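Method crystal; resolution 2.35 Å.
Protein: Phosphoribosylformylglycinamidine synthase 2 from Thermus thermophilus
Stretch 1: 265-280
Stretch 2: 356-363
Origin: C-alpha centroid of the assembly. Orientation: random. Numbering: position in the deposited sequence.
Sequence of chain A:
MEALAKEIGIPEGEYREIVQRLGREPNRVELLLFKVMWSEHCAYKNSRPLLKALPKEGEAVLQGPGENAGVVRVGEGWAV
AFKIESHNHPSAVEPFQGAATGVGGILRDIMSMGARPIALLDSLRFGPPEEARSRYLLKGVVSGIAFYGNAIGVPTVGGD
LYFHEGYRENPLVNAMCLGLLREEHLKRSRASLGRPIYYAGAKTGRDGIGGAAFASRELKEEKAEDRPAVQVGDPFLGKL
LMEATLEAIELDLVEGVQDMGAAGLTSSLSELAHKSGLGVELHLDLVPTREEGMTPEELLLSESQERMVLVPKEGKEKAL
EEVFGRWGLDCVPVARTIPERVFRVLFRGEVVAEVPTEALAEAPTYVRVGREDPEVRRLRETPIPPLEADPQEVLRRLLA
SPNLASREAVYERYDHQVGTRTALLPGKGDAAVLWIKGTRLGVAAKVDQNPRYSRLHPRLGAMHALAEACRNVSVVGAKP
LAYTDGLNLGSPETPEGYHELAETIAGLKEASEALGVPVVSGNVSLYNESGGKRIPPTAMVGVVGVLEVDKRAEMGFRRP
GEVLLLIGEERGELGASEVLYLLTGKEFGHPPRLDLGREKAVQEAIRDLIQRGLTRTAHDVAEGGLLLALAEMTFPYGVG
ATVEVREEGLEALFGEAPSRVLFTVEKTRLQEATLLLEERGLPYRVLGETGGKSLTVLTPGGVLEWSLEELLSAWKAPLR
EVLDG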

# COMPACT_ATOMS: atom_id res chain seq x y z
N LEU A 265 -11.67 13.81 16.88
CA LEU A 265 -11.75 15.27 16.85
C LEU A 265 -10.45 15.94 17.26
O LEU A 265 -10.04 16.93 16.66
CB LEU A 265 -12.88 15.75 17.77
CG LEU A 265 -14.32 15.58 17.29
CD1 LEU A 265 -15.28 15.76 18.45
CD2 LEU A 265 -14.60 16.58 16.20
N THR A 266 -9.80 15.41 18.29
CA THR A 266 -8.55 15.98 18.76
C THR A 266 -7.51 16.07 17.64
O THR A 266 -6.98 17.16 17.38
CB THR A 266 -7.98 15.16 19.92
OG1 THR A 266 -8.91 15.17 21.01
CG2 THR A 266 -6.66 15.75 20.39
N SER A 267 -7.22 14.96 16.97
CA SER A 267 -6.22 14.96 15.89
C SER A 267 -6.68 15.72 14.64
O SER A 267 -5.87 16.34 13.95
CB SER A 267 -5.84 13.53 15.51
OG SER A 267 -6.97 12.82 15.03
N SER A 268 -7.97 15.66 14.34
CA SER A 268 -8.49 16.34 13.17
C SER A 268 -8.28 17.84 13.25
O SER A 268 -7.64 18.43 12.38
CB SER A 268 -9.98 16.06 12.99
OG SER A 268 -10.20 14.76 12.48
N LEU A 269 -8.82 18.45 14.29
CA LEU A 269 -8.74 19.90 14.49
C LEU A 269 -7.36 20.45 14.82
O LEU A 269 -6.92 21.43 14.21
CB LEU A 269 -9.74 20.34 15.56
CG LEU A 269 -11.16 19.81 15.30
CD1 LEU A 269 -12.09 20.29 16.40
CD2 LEU A 269 -11.66 20.27 13.94
N SER A 270 -6.67 19.84 15.77
CA SER A 270 -5.35 20.31 16.15
C SER A 270 -4.41 20.24 14.95
O SER A 270 -3.59 21.13 14.73
CB SER A 270 -4.78 19.47 17.30
OG SER A 270 -4.50 18.15 16.87
N GLU A 271 -4.54 19.17 14.17
CA GLU A 271 -3.72 19.00 12.98
C GLU A 271 -4.09 20.13 12.02
O GLU A 271 -3.22 20.87 11.56
CB GLU A 271 -4.03 17.65 12.34
CG GLU A 271 -2.86 16.97 11.65
CD GLU A 271 -3.19 15.54 11.25
OE1 GLU A 271 -3.71 15.33 10.12
OE2 GLU A 271 -2.96 14.63 12.08
N LEU A 272 -5.38 20.25 11.74
CA LEU A 272 -5.88 21.28 10.84
C LEU A 272 -5.44 22.67 11.31
O LEU A 272 -5.03 23.50 10.50
CB LEU A 272 -7.41 21.22 10.77
CG LEU A 272 -8.14 22.35 10.04
CD1 LEU A 272 -7.54 22.57 8.66
CD2 LEU A 272 -9.62 22.00 9.94
N ALA A 273 -5.53 22.90 12.62
CA ALA A 273 -5.15 24.18 13.20
C ALA A 273 -3.65 24.42 13.07
O ALA A 273 -3.21 25.50 12.67
CB ALA A 273 -5.56 24.22 14.66
N HIS A 274 -2.87 23.40 13.41
CA HIS A 274 -1.42 23.50 13.36
C HIS A 274 -0.87 23.82 11.96
O HIS A 274 -0.01 24.68 11.80
CB HIS A 274 -0.81 22.21 13.88
CG HIS A 274 0.68 22.26 14.02
ND1 HIS A 274 1.31 23.12 14.89
CD2 HIS A 274 1.66 21.57 13.40
CE1 HIS A 274 2.62 22.97 14.79
NE2 HIS A 274 2.86 22.03 13.89
N LYS A 275 -1.39 23.12 10.94
CA LYS A 275 -0.95 23.34 9.56
C LYS A 275 -1.39 24.70 9.05
O LYS A 275 -0.82 25.22 8.10
CB LYS A 275 -1.53 22.26 8.63
CG LYS A 275 -1.19 20.83 9.02
CD LYS A 275 -1.64 19.83 7.96
CE LYS A 275 -1.58 18.40 8.49
NZ LYS A 275 -0.30 18.12 9.20
N SER A 276 -2.40 25.27 9.69
CA SER A 276 -2.92 26.57 9.28
C SER A 276 -2.26 27.73 10.03
O SER A 276 -2.55 28.89 9.77
CB SER A 276 -4.44 26.62 9.50
OG SER A 276 -5.10 25.61 8.76
N GLY A 277 -1.39 27.39 10.97
CA GLY A 277 -0.70 28.41 11.73
C GLY A 277 -1.56 29.19 12.70
O GLY A 277 -1.20 30.29 13.11
N LEU A 278 -2.70 28.63 13.07
CA LEU A 278 -3.60 29.28 14.02
C LEU A 278 -4.21 28.23 14.93
O LEU A 278 -3.78 27.07 14.91
CB LEU A 278 -4.70 30.07 13.27
CG LEU A 278 -5.36 29.37 12.09
CD1 LEU A 278 -6.12 28.15 12.60
CD2 LEU A 278 -6.30 30.34 11.35
N GLY A 279 -5.20 28.62 15.72
CA GLY A 279 -5.81 27.67 16.63
C GLY A 279 -7.28 27.42 16.34
O GLY A 279 -7.88 28.06 15.47
N VAL A 280 -7.86 26.48 17.07
CA VAL A 280 -9.26 26.15 16.89
C VAL A 280 -10.00 26.01 18.22
O VAL A 280 -9.50 25.41 19.17
CB VAL A 280 -9.41 24.85 16.08
CG1 VAL A 280 -8.48 23.80 16.63
CG2 VAL A 280 -10.86 24.35 16.12
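Stretch 2 356-363: PTEALAEA

Stretch 2 is built around a short helix, T357 to A361, laid across the longer helix that opens stretch 1 and begins earlier in the chain, touching it from T266 to H274. The two axes come within 9.4 Å of each other, and their N-to-C directions make an angle of 118°, a signed crossing of -118°, so the short helix runs steeply across the long one and partly against it. The backbones are nearest at H274 and T357, whose CA atoms lie 5.7 Å apart.

P356 stands at the N-cap position with extended angles (phi -61°, psi 140°) and does not touch stretch 1. Its carbonyl takes a weak bond from L360 N, at 3.3 Å from P356 O, and the chain then turns helical.

T357 has the largest covered area in stretch 2. Its CA-to-CB bond points toward stretch 1, and with chi1 in the p well its methyl fits where the long helix gives way to the strand: T357 CG2 is 4.2 Å from A273 CB, 3.9 Å from L278 O and 4.3 Å from G279 CA. The turn that brings L278 and G279 back beside the helix end is a Schellman motif, in which G277 takes a positive phi of 70°, a value that favours glycine, while L278 N bonds back to A273 O at 3.2 Å. The hydroxyl of T357 faces the edge of the H274 ring, with T357 OG1 3.9 Å from H274 ND1.

E358 directs its CB away, yet its backbone still meets the imidazole, E358 CA lying 3.9 Å from H274 CE1. A359 also points away and makes no contact.

Nearly one turn on from T357, L360 points toward the long helix again and reaches further back along it. L360 CD2 lies 4.3 Å from both T266 CG2 and S270 CB, two residues one turn apart. S270 turns its polar end to the backbone of its own helix, S270 OG donating to T266 O at 2.7 Å, and offers its CB to the leucine.

A361 follows with a methyl over one face of the H274 ring, a CH-pi contact with A361 CB 3.8 Å from the ring centroid and 3.6 Å from H274 CD2. E362, the first residue to leave helical angles, starts sideways, but its carboxylate swings in at the ring edge: E362 OE2 is 3.1 Å from H274 CE1 and 3.2 Å from H274 NE2. A363 is beyond reach.

The rule is compact: T357, L360 and A361 turn their side chains toward the long helix, and H274, chi1 in t, has the largest covered area and four neighbours around its ring. The contact buries 371 Å², both sides summed.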

# COMPACT_ATOMS: atom_id res chain seq x y z
N PRO A 356 -1.45 24.25 23.77
CA PRO A 356 -0.90 24.82 22.55
C PRO A 356 -0.89 23.78 21.43
O PRO A 356 -0.60 22.61 21.66
CB PRO A 356 0.51 25.24 22.97
CG PRO A 356 0.32 25.59 24.42
CD PRO A 356 -0.55 24.46 24.91
N THR A 357 -1.23 24.21 20.21
CA THR A 357 -1.26 23.33 19.05
C THR A 357 0.09 22.65 18.84
O THR A 357 0.16 21.43 18.68
CB THR A 357 -1.64 24.10 17.78
OG1 THR A 357 -0.69 25.15 17.55
CG2 THR A 357 -3.03 24.72 17.92
N GLU A 358 1.16 23.43 18.84
CA GLU A 358 2.50 22.88 18.64
C GLU A 358 2.81 21.76 19.63
O GLU A 358 3.39 20.74 19.26
CB GLU A 358 3.57 23.97 18.81
CG GLU A 358 4.97 23.45 18.53
CD GLU A 358 6.05 24.38 19.02
OE1 GLU A 358 6.21 24.51 20.25
OE2 GLU A 358 6.74 24.98 18.17
N ALA A 359 2.43 21.96 20.88
CA ALA A 359 2.68 20.97 21.92
C ALA A 359 2.03 19.64 21.59
O ALA A 359 2.55 18.57 21.94
CB ALA A 359 2.16 21.49 23.27
N LEU A 360 0.89 19.71 20.92
CA LEU A 360 0.14 18.51 20.56
C LEU A 360 0.56 17.84 19.25
O LEU A 360 0.49 16.62 19.14
CB LEU A 360 -1.35 18.87 20.51
CG LEU A 360 -2.32 17.92 21.22
CD1 LEU A 360 -1.77 17.47 22.57
CD2 LEU A 360 -3.64 18.64 21.40
N ALA A 361 1.01 18.63 18.28
CA ALA A 361 1.40 18.10 16.98
C ALA A 361 2.89 17.80 16.80
O ALA A 361 3.26 17.01 15.92
CB ALA A 361 0.94 19.05 15.88
N GLU A 362 3.73 18.42 17.61
CA GLU A 362 5.17 18.20 17.49
C GLU A 362 5.77 17.52 18.70
O GLU A 362 6.41 18.16 19.54
CB GLU A 362 5.88 19.53 17.24
CG GLU A 362 5.52 20.17 15.90
CD GLU A 362 6.28 21.46 15.63
OE1 GLU A 362 7.54 21.43 15.64
OE2 GLU A 362 5.63 22.51 15.40
N ALA A 363 5.56 16.21 18.78
CA ALA A 363 6.06 15.40 19.89
C ALA A 363 7.55 15.09 19.74
O ALA A 363 8.11 15.17 18.64
CB ALA A 363 5.26 14.11 19.99